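Local atomic coordinates of transcriptional activator, putative (Pyrococcus furiosus, PDB entry 1RTW), a protein that is of unknown function, though named a putative transcriptional activator, and belongs to the all-helical TENA/THI-4/PQQC family. Residues H20-E25 against E37-N42; F69-Y74 against V165-K170; G121-Y126 against E185-V190. All coordinates share one frame; numbering follows the deposited sequence.

Contact 1: residues H20-E25 against E37-N42; sequences HKFLIE and EKWLVN
F22 and W39 make a buried aromatic contact between the short helix 21-28 and the long helix 33-60, two consecutive helices of the all-helical TENA/THI-4/PQQC fold. Only these two side chains meet across the segments, and no hydrogen bond joins them; the contact is apolar packing near one end of the helical bundle. Both residues carry CG anti to the backbone N (chi1 -173° for F22, 169° for W39), which sends each ring out from its own helix toward the other. The side chains cross at about a right angle. F22 CE1 lies over one face of the indole, and the F22 centroid is 4.9 Å from that of the five-membered ring of W39, yet the planes are inclined by 38°, so the pair is neither a stack nor a T-shaped contact. On the five-membered ring, NE1 is hydrogen-bonded to the hydroxyl of Y132, which probably limits the rotation of the indole, while W156 of helix 150-157 packs on W39 as well. W202 meets the F22 ring, and Y206 also touches it, so the C-terminal part of the chain adds to the same aromatic cluster. H20 starts the short helix as its N-cap: its ND1 accepts from F22 N at 2.9 Å, nearly straight, and its NE2 is bonded to D203, so the imidazole ties the first turn that carries F22 to the chain's end. The closest approach of the two rings brings F22 CZ to 3.8 Å from W39 CG, with W39 CB equally near that same CZ.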
loop_
_atom_site.group_PDB
_atom_site.type_symbol
_atom_site.label_atom_id
_atom_site.label_comp_id
_atom_site.label_asym_id
_atom_site.label_seq_id
_atom_site.Cartn_x
_atom_site.Cartn_y
_atom_site.Cartn_z
ATOM N N HIS B 20 20.020 25.642 -14.288
ATOM C CA HIS B 20 19.580 26.299 -13.065
ATOM C C HIS B 20 20.856 26.888 -12.490
ATOM O O HIS B 20 21.949 26.436 -12.832
ATOM C CB HIS B 20 18.991 25.291 -12.074
ATOM C CG HIS B 20 18.646 25.882 -10.742
ATOM N ND1 HIS B 20 19.563 26.005 -9.721
ATOM C CD2 HIS B 20 17.483 26.389 -10.264
ATOM C CE1 HIS B 20 18.982 26.562 -8.673
ATOM N NE2 HIS B 20 17.718 26.804 -8.977
ATOM N N LYS B 21 20.709 27.887 -11.623
ATOM C CA LYS B 21 21.839 28.552 -10.977
ATOM C C LYS B 21 22.891 27.543 -10.521
ATOM O O LYS B 21 24.082 27.697 -10.813
ATOM C CB LYS B 21 21.338 29.365 -9.774
ATOM C CG LYS B 21 22.400 30.149 -9.027
ATOM C CD LYS B 21 21.806 30.803 -7.777
ATOM C CE LYS B 21 22.865 31.541 -6.974
ATOM N NZ LYS B 21 22.309 32.090 -5.695
ATOM N N PHE B 22 22.427 26.479 -9.874
ATOM C CA PHE B 22 23.305 25.435 -9.364
ATOM C C PHE B 22 24.152 24.780 -10.452
ATOM O O PHE B 22 25.325 24.475 -10.226
ATOM C CB PHE B 22 22.485 24.372 -8.626
ATOM C CG PHE B 22 23.316 23.342 -7.911
ATOM C CD1 PHE B 22 23.666 22.152 -8.539
ATOM C CD2 PHE B 22 23.717 23.551 -6.593
ATOM C CE1 PHE B 22 24.400 21.183 -7.865
ATOM C CE2 PHE B 22 24.455 22.587 -5.904
ATOM C CZ PHE B 22 24.796 21.399 -6.543
ATOM N N LEU B 23 23.557 24.564 -11.623
ATOM C CA LEU B 23 24.255 23.938 -12.741
ATOM C C LEU B 23 25.296 24.856 -13.372
ATOM O O LEU B 23 26.334 24.387 -13.834
ATOM C CB LEU B 23 23.258 23.445 -13.793
ATOM C CG LEU B 23 22.161 22.491 -13.286
ATOM C CD1 LEU B 23 21.300 22.031 -14.440
ATOM C CD2 LEU B 23 22.759 21.287 -12.578
ATOM N N ILE B 24 25.017 26.157 -13.393
ATOM C CA ILE B 24 25.949 27.135 -13.949
ATOM C C ILE B 24 27.204 27.159 -13.090
ATOM O O ILE B 24 28.323 27.226 -13.604
ATOM C CB ILE B 24 25.359 28.561 -13.931
ATOM C CG1 ILE B 24 24.147 28.650 -14.853
ATOM C CG2 ILE B 24 26.421 29.578 -14.337
ATOM C CD1 ILE B 24 23.409 29.975 -14.747
ATOM N N GLU B 25 27.008 27.088 -11.780
ATOM C CA GLU B 25 28.122 27.129 -10.855
ATOM C C GLU B 25 28.939 25.854 -10.887
ATOM O O GLU B 25 30.155 25.894 -10.721
ATOM C CB GLU B 25 27.633 27.463 -9.450
ATOM C CG GLU B 25 26.961 28.826 -9.389
ATOM C CD GLU B 25 26.580 29.257 -7.989
ATOM O OE1 GLU B 25 26.745 28.479 -7.029
ATOM O OE2 GLU B 25 26.112 30.400 -7.861
ATOM N N GLU B 37 27.445 20.846 -0.345
ATOM C CA GLU B 37 27.190 19.989 0.805
ATOM C C GLU B 37 25.702 19.869 1.095
ATOM O O GLU B 37 25.197 18.771 1.330
ATOM C CB GLU B 37 27.935 20.489 2.042
ATOM C CG GLU B 37 27.631 19.677 3.296
ATOM C CD GLU B 37 28.595 19.942 4.460
ATOM O OE1 GLU B 37 29.782 20.267 4.218
ATOM O OE2 GLU B 37 28.163 19.789 5.623
ATOM N N LYS B 38 25.002 20.997 1.065
ATOM C CA LYS B 38 23.570 21.012 1.321
ATOM C C LYS B 38 22.835 20.195 0.256
ATOM O O LYS B 38 21.917 19.440 0.572
ATOM C CB LYS B 38 23.051 22.456 1.364
ATOM C CG LYS B 38 21.609 22.582 1.818
ATOM C CD LYS B 38 21.307 23.982 2.306
ATOM C CE LYS B 38 22.045 24.292 3.600
ATOM N NZ LYS B 38 21.614 23.377 4.700
ATOM N N TRP B 39 23.253 20.324 -1.000
ATOM C CA TRP B 39 22.628 19.564 -2.071
ATOM C C TRP B 39 22.868 18.073 -1.864
ATOM O O TRP B 39 21.967 17.269 -2.056
ATOM C CB TRP B 39 23.156 19.977 -3.453
ATOM C CG TRP B 39 22.717 19.009 -4.532
ATOM C CD1 TRP B 39 21.507 18.981 -5.167
ATOM C CD2 TRP B 39 23.447 17.868 -5.013
ATOM N NE1 TRP B 39 21.433 17.892 -6.000
ATOM C CE2 TRP B 39 22.608 17.192 -5.924
ATOM C CE3 TRP B 39 24.725 17.351 -4.755
ATOM C CZ2 TRP B 39 23.007 16.012 -6.581
ATOM C CZ3 TRP B 39 25.120 16.176 -5.409
ATOM C CH2 TRP B 39 24.263 15.524 -6.311
ATOM N N LEU B 40 24.090 17.725 -1.466
ATOM C CA LEU B 40 24.493 16.344 -1.238
ATOM C C LEU B 40 23.640 15.657 -0.172
ATOM O O LEU B 40 23.059 14.604 -0.424
ATOM C CB LEU B 40 25.969 16.298 -0.833
ATOM C CG LEU B 40 26.664 14.941 -0.842
ATOM C CD1 LEU B 40 27.010 14.557 -2.265
ATOM C CD2 LEU B 40 27.913 15.001 -0.004
ATOM N N VAL B 41 23.563 16.262 1.010
ATOM C CA VAL B 41 22.778 15.725 2.125
ATOM C C VAL B 41 21.319 15.499 1.728
ATOM O O VAL B 41 20.727 14.473 2.049
ATOM C CB VAL B 41 22.825 16.693 3.338
ATOM C CG1 VAL B 41 21.883 16.249 4.423
ATOM C CG2 VAL B 41 24.255 16.781 3.898
ATOM N N ASN B 42 20.752 16.450 0.999
ATOM C CA ASN B 42 19.365 16.344 0.586
ATOM C C ASN B 42 19.119 15.404 -0.582
ATOM O O ASN B 42 18.102 14.711 -0.622
ATOM C CB ASN B 42 18.786 17.725 0.310
ATOM C CG ASN B 42 18.541 18.499 1.575
ATOM O OD1 ASN B 42 17.458 18.438 2.159
ATOM N ND2 ASN B 42 19.552 19.226 2.021
#

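Contact 2: residues F69-Y74 against V165-K170; sequences FAESIY and VKRIEK
E71 and R167 form a salt bridge at the surface, linking helix 66-89 to helix 159-176 through their side chains. All of the direct contact runs through one carboxylate oxygen. R167 NH1 donates to E71 OE2 at 3.0 Å, with an angle of 163° at the hydrogen, and meets the oxygen nearly along its C-O axis. R167 NH2 donates to the same E71 OE2 at 3.4 Å, a weak and more bent bond. OE2 therefore sits at the edge of the guanidinium, close to its plane, between the two terminal nitrogens, and the carboxylate plane is turned 25° from that of the guanidinium. R167 reaches this far because its chain is extended from CG to NE, with CG anti to the backbone N (chi1 -166°); F68 lies against it on the way. A water adds a second, weaker link: it accepts from R167 NH1 at 3.0 Å and donates to S72 OG at 3.3 Å, both bonds weak. S72 OG has a firmer partner in the carbonyl of F68, one turn earlier in its own helix. Within this all-helical fold of the TENA/THI-4/PQQC family, the helix bearing E71 also faces a second subunit, where Y74 of that subunit packs on E71 and its ring stacks with Y74 of this chain. With opposite charges meeting through a single oxygen at the protein surface, the pair probably contributes a modest, partly screened attraction between the helices, while the water spreads the donors of NH1 over two acceptors.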
loop_
_atom_site.group_PDB
_atom_site.type_symbol
_atom_site.label_atom_id
_atom_site.label_comp_id
_atom_site.label_asym_id
_atom_site.label_seq_id
_atom_site.Cartn_x
_atom_site.Cartn_y
_atom_site.Cartn_z
ATOM N N PHE B 69 12.924 -3.819 -13.546
ATOM C CA PHE B 69 12.895 -3.219 -12.223
ATOM C C PHE B 69 13.964 -3.784 -11.314
ATOM O O PHE B 69 14.550 -3.047 -10.525
ATOM C CB PHE B 69 11.514 -3.359 -11.590
ATOM C CG PHE B 69 10.571 -2.231 -11.939
ATOM C CD1 PHE B 69 10.709 -0.985 -11.336
ATOM C CD2 PHE B 69 9.548 -2.415 -12.853
ATOM C CE1 PHE B 69 9.836 0.060 -11.636
ATOM C CE2 PHE B 69 8.670 -1.373 -13.162
ATOM C CZ PHE B 69 8.812 -0.136 -12.551
ATOM N N ALA B 70 14.238 -5.084 -11.434
ATOM C CA ALA B 70 15.273 -5.709 -10.608
ATOM C C ALA B 70 16.647 -5.123 -10.914
ATOM O O ALA B 70 17.401 -4.779 -9.996
ATOM C CB ALA B 70 15.289 -7.200 -10.811
ATOM N N GLU B 71 16.930 -4.971 -12.206
ATOM C CA GLU B 71 18.190 -4.430 -12.699
ATOM C C GLU B 71 18.325 -2.944 -12.417
ATOM O O GLU B 71 19.397 -2.483 -12.025
ATOM C CB GLU B 71 18.312 -4.666 -14.211
ATOM C CG GLU B 71 18.477 -6.132 -14.619
ATOM C CD GLU B 71 17.928 -6.440 -16.008
ATOM O OE1 GLU B 71 17.600 -7.624 -16.255
ATOM O OE2 GLU B 71 17.809 -5.516 -16.849
ATOM N N SER B 72 17.240 -2.199 -12.624
ATOM C CA SER B 72 17.241 -0.757 -12.405
ATOM C C SER B 72 17.441 -0.402 -10.946
ATOM O O SER B 72 18.248 0.474 -10.624
ATOM C CB SER B 72 15.952 -0.125 -12.916
ATOM O OG SER B 72 15.826 -0.332 -14.298
ATOM N N ILE B 73 16.712 -1.072 -10.062
ATOM C CA ILE B 73 16.853 -0.807 -8.627
ATOM C C ILE B 73 18.279 -1.103 -8.170
ATOM O O ILE B 73 18.873 -0.317 -7.418
ATOM C CB ILE B 73 15.847 -1.613 -7.808
ATOM C CG1 ILE B 73 14.441 -1.073 -8.071
ATOM C CG2 ILE B 73 16.183 -1.550 -6.319
ATOM C CD1 ILE B 73 13.344 -1.848 -7.348
ATOM N N TYR B 74 18.843 -2.200 -8.673
ATOM C CA TYR B 74 20.208 -2.578 -8.331
ATOM C C TYR B 74 21.165 -1.498 -8.850
ATOM O O TYR B 74 22.050 -1.049 -8.125
ATOM C CB TYR B 74 20.554 -3.940 -8.940
ATOM C CG TYR B 74 21.946 -4.425 -8.599
ATOM C CD1 TYR B 74 22.323 -4.656 -7.273
ATOM C CD2 TYR B 74 22.897 -4.613 -9.594
ATOM C CE1 TYR B 74 23.622 -5.060 -6.952
ATOM C CE2 TYR B 74 24.192 -5.018 -9.286
ATOM C CZ TYR B 74 24.549 -5.237 -7.967
ATOM O OH TYR B 74 25.831 -5.631 -7.659
ATOM N N VAL B 165 17.612 5.710 -19.349
ATOM C CA VAL B 165 16.545 6.678 -19.571
ATOM C C VAL B 165 15.775 6.312 -20.836
ATOM O O VAL B 165 14.544 6.331 -20.852
ATOM C CB VAL B 165 17.104 8.121 -19.709
ATOM C CG1 VAL B 165 16.019 9.072 -20.181
ATOM C CG2 VAL B 165 17.655 8.592 -18.377
ATOM N N LYS B 166 16.512 5.960 -21.886
ATOM C CA LYS B 166 15.912 5.578 -23.160
ATOM C C LYS B 166 15.042 4.334 -22.980
ATOM O O LYS B 166 13.970 4.218 -23.585
ATOM C CB LYS B 166 17.004 5.308 -24.199
ATOM C CG LYS B 166 16.487 5.065 -25.614
ATOM C CD LYS B 166 15.853 6.315 -26.222
ATOM C CE LYS B 166 16.877 7.427 -26.431
ATOM N NZ LYS B 166 17.991 7.010 -27.333
ATOM N N ARG B 167 15.499 3.430 -22.117
ATOM C CA ARG B 167 14.788 2.192 -21.833
ATOM C C ARG B 167 13.465 2.480 -21.118
ATOM O O ARG B 167 12.453 1.838 -21.409
ATOM C CB ARG B 167 15.666 1.253 -21.005
ATOM C CG ARG B 167 15.159 -0.173 -20.932
ATOM C CD ARG B 167 16.094 -1.067 -20.114
ATOM N NE ARG B 167 15.589 -2.442 -20.032
ATOM C CZ ARG B 167 16.022 -3.367 -19.174
ATOM N NH1 ARG B 167 16.983 -3.083 -18.300
ATOM N NH2 ARG B 167 15.488 -4.584 -19.185
ATOM N N ILE B 168 13.469 3.460 -20.210
ATOM C CA ILE B 168 12.260 3.842 -19.477
ATOM C C ILE B 168 11.279 4.494 -20.452
ATOM O O ILE B 168 10.073 4.223 -20.426
ATOM C CB ILE B 168 12.579 4.840 -18.320
ATOM C CG1 ILE B 168 13.352 4.129 -17.203
ATOM C CG2 ILE B 168 11.303 5.416 -17.740
ATOM C CD1 ILE B 168 13.986 5.072 -16.215
ATOM N N GLU B 169 11.828 5.343 -21.314
ATOM C CA GLU B 169 11.068 6.063 -22.321
ATOM C C GLU B 169 10.296 5.104 -23.228
ATOM O O GLU B 169 9.089 5.259 -23.428
ATOM C CB GLU B 169 12.024 6.922 -23.155
ATOM C CG GLU B 169 11.358 7.837 -24.156
ATOM C CD GLU B 169 12.356 8.668 -24.951
ATOM O OE1 GLU B 169 13.295 9.243 -24.347
ATOM O OE2 GLU B 169 12.192 8.754 -26.187
ATOM N N LYS B 170 11.000 4.098 -23.739
ATOM C CA LYS B 170 10.414 3.105 -24.630
ATOM C C LYS B 170 9.283 2.339 -23.942
ATOM O O LYS B 170 8.246 2.073 -24.561
ATOM C CB LYS B 170 11.496 2.145 -25.132
ATOM C CG LYS B 170 11.056 1.242 -26.266
ATOM C CD LYS B 170 12.222 0.406 -26.768
ATOM C CE LYS B 170 11.795 -0.555 -27.876
ATOM N NZ LYS B 170 10.785 -1.545 -27.407
HETATM O O HOH W 1 18.224 -0.997 -16.510
#

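Contact 3: residues G121-Y126 against E185-V190; sequences GFTALY and ERAREV
T123 and A187 touch where helix 118-142 comes close to helix 181-201, their CA atoms only 6.1 Å apart. At T123, where the walk along the first segment begins, both branches are used. OG1 lies 3.4 Å from A187 CB, a packing contact, since the hydroxyl has its hydrogen-bond partner one turn back in its own helix, the carbonyl of L119. CG2, anti to the backbone N, leans instead on the backbone of the other helix and comes within 3.4 Å of A187 O. The small side chains of A124 and A187 are consistent with the close packing of these two helices of the all-helical TENA/THI-4/PQQC fold, with F2 of helix 2-8 and L172 of helix 159-176 also against T123. A124 follows, its CA 6.3 Å from that of V190, and its methyl meets one branch of the valine: A124 CB lies 3.8 Å from V190 CG1. That branch is the one anti to the backbone N (chi1 170°). F53 of helix 33-60 also packs on A124, and farther along the segment L125 packs on F53 as well and Y126 on L172.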
loop_
_atom_site.group_PDB
_atom_site.type_symbol
_atom_site.label_atom_id
_atom_site.label_comp_id
_atom_site.label_asym_id
_atom_site.label_seq_id
_atom_site.Cartn_x
_atom_site.Cartn_y
_atom_site.Cartn_z
ATOM N N GLY B 121 2.732 6.348 -11.924
ATOM C CA GLY B 121 3.967 6.030 -11.245
ATOM C C GLY B 121 5.140 5.959 -12.201
ATOM O O GLY B 121 6.181 6.574 -11.967
ATOM N N PHE B 122 4.967 5.215 -13.288
ATOM C CA PHE B 122 6.023 5.070 -14.277
ATOM C C PHE B 122 6.310 6.408 -14.952
ATOM O O PHE B 122 7.452 6.696 -15.298
ATOM C CB PHE B 122 5.669 3.989 -15.306
ATOM C CG PHE B 122 6.877 3.318 -15.900
ATOM C CD1 PHE B 122 7.517 2.296 -15.220
ATOM C CD2 PHE B 122 7.412 3.746 -17.107
ATOM C CE1 PHE B 122 8.675 1.715 -15.726
ATOM C CE2 PHE B 122 8.568 3.168 -17.621
ATOM C CZ PHE B 122 9.203 2.151 -16.927
ATOM N N THR B 123 5.278 7.235 -15.116
ATOM C CA THR B 123 5.460 8.551 -15.712
ATOM C C THR B 123 6.342 9.379 -14.774
ATOM O O THR B 123 7.252 10.087 -15.228
ATOM C CB THR B 123 4.093 9.268 -15.958
ATOM O OG1 THR B 123 3.365 8.560 -16.964
ATOM C CG2 THR B 123 4.289 10.686 -16.440
ATOM N N ALA B 124 6.104 9.264 -13.466
ATOM C CA ALA B 124 6.909 10.006 -12.488
ATOM C C ALA B 124 8.368 9.544 -12.541
ATOM O O ALA B 124 9.292 10.360 -12.430
ATOM C CB ALA B 124 6.354 9.829 -11.080
ATOM N N LEU B 125 8.565 8.238 -12.734
ATOM C CA LEU B 125 9.900 7.675 -12.816
ATOM C C LEU B 125 10.644 8.289 -14.001
ATOM O O LEU B 125 11.743 8.810 -13.844
ATOM C CB LEU B 125 9.845 6.154 -12.967
ATOM C CG LEU B 125 11.212 5.489 -13.199
ATOM C CD1 LEU B 125 12.080 5.648 -11.957
ATOM C CD2 LEU B 125 11.019 4.039 -13.511
ATOM N N TYR B 126 10.018 8.245 -15.175
ATOM C CA TYR B 126 10.607 8.800 -16.391
ATOM C C TYR B 126 11.041 10.237 -16.184
ATOM O O TYR B 126 12.185 10.593 -16.456
ATOM C CB TYR B 126 9.606 8.754 -17.559
ATOM C CG TYR B 126 10.132 9.406 -18.824
ATOM C CD1 TYR B 126 11.339 8.999 -19.386
ATOM C CD2 TYR B 126 9.439 10.449 -19.436
ATOM C CE1 TYR B 126 11.847 9.609 -20.519
ATOM C CE2 TYR B 126 9.936 11.071 -20.582
ATOM C CZ TYR B 126 11.145 10.646 -21.116
ATOM O OH TYR B 126 11.668 11.253 -22.238
ATOM N N GLU B 185 -4.112 11.803 -19.030
ATOM C CA GLU B 185 -4.136 13.139 -18.431
ATOM C C GLU B 185 -3.683 13.112 -16.979
ATOM O O GLU B 185 -3.037 14.047 -16.509
ATOM C CB GLU B 185 -5.530 13.768 -18.528
ATOM C CG GLU B 185 -5.730 14.691 -19.729
ATOM C CD GLU B 185 -4.826 15.925 -19.713
ATOM O OE1 GLU B 185 -4.604 16.520 -18.634
ATOM O OE2 GLU B 185 -4.351 16.315 -20.799
ATOM N N ARG B 186 -4.049 12.048 -16.269
ATOM C CA ARG B 186 -3.660 11.882 -14.870
ATOM C C ARG B 186 -2.133 11.847 -14.823
ATOM O O ARG B 186 -1.512 12.540 -14.020
ATOM C CB ARG B 186 -4.228 10.575 -14.309
ATOM C CG ARG B 186 -5.724 10.591 -14.019
ATOM C CD ARG B 186 -5.995 10.770 -12.532
ATOM N NE ARG B 186 -7.423 10.714 -12.229
ATOM C CZ ARG B 186 -7.936 10.692 -11.001
ATOM N NH1 ARG B 186 -7.142 10.720 -9.938
ATOM N NH2 ARG B 186 -9.252 10.646 -10.836
ATOM N N ALA B 187 -1.546 11.069 -15.727
ATOM C CA ALA B 187 -0.100 10.949 -15.821
ATOM C C ALA B 187 0.506 12.274 -16.252
ATOM O O ALA B 187 1.554 12.661 -15.749
ATOM C CB ALA B 187 0.278 9.851 -16.799
ATOM N N ARG B 188 -0.138 12.962 -17.196
ATOM C CA ARG B 188 0.370 14.257 -17.650
ATOM C C ARG B 188 0.505 15.191 -16.452
ATOM O O ARG B 188 1.506 15.902 -16.318
ATOM C CB ARG B 188 -0.553 14.888 -18.702
ATOM C CG ARG B 188 -0.612 14.136 -20.025
ATOM C CD ARG B 188 -1.489 14.862 -21.050
ATOM N NE ARG B 188 -1.976 13.976 -22.110
ATOM C CZ ARG B 188 -1.299 13.667 -23.215
ATOM N NH1 ARG B 188 -0.093 14.176 -23.427
ATOM N NH2 ARG B 188 -1.817 12.822 -24.101
ATOM N N GLU B 189 -0.495 15.157 -15.572
ATOM C CA GLU B 189 -0.499 15.987 -14.373
ATOM C C GLU B 189 0.648 15.622 -13.435
ATOM O O GLU B 189 1.294 16.500 -12.869
ATOM C CB GLU B 189 -1.833 15.868 -13.625
ATOM C CG GLU B 189 -2.953 16.744 -14.186
ATOM C CD GLU B 189 -2.599 18.232 -14.197
ATOM O OE1 GLU B 189 -1.927 18.708 -13.253
ATOM O OE2 GLU B 189 -2.989 18.926 -15.161
ATOM N N VAL B 190 0.885 14.326 -13.254
ATOM C CA VAL B 190 1.963 13.881 -12.390
ATOM C C VAL B 190 3.308 14.333 -12.954
ATOM O O VAL B 190 4.161 14.816 -12.204
ATOM C CB VAL B 190 1.915 12.348 -12.152
ATOM C CG1 VAL B 190 3.174 11.874 -11.463
ATOM C CG2 VAL B 190 0.721 12.004 -11.277
#

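In the fold
Contact 1 closes before the other two open along the chain, and it lies on the opposite side of the chain's centre, its own centre 25 Å from those of contact 2 and contact 3. Helix 33-60 still connects them, carrying W39 of contact 1 and, farther along, residues that pack on both 69-74 and 121-126. Contacts 2 and 3 alternate in sequence and touch in space, with centres about 16 Å apart: F69 CZ is 3.7 Å from F122 CE1, and I168 CG2 is 3.7 Å from Y126 CA. Thus a surface salt bridge and a buried small-residue contact share helical neighbours, while only contact 2 lies beside the second subunit.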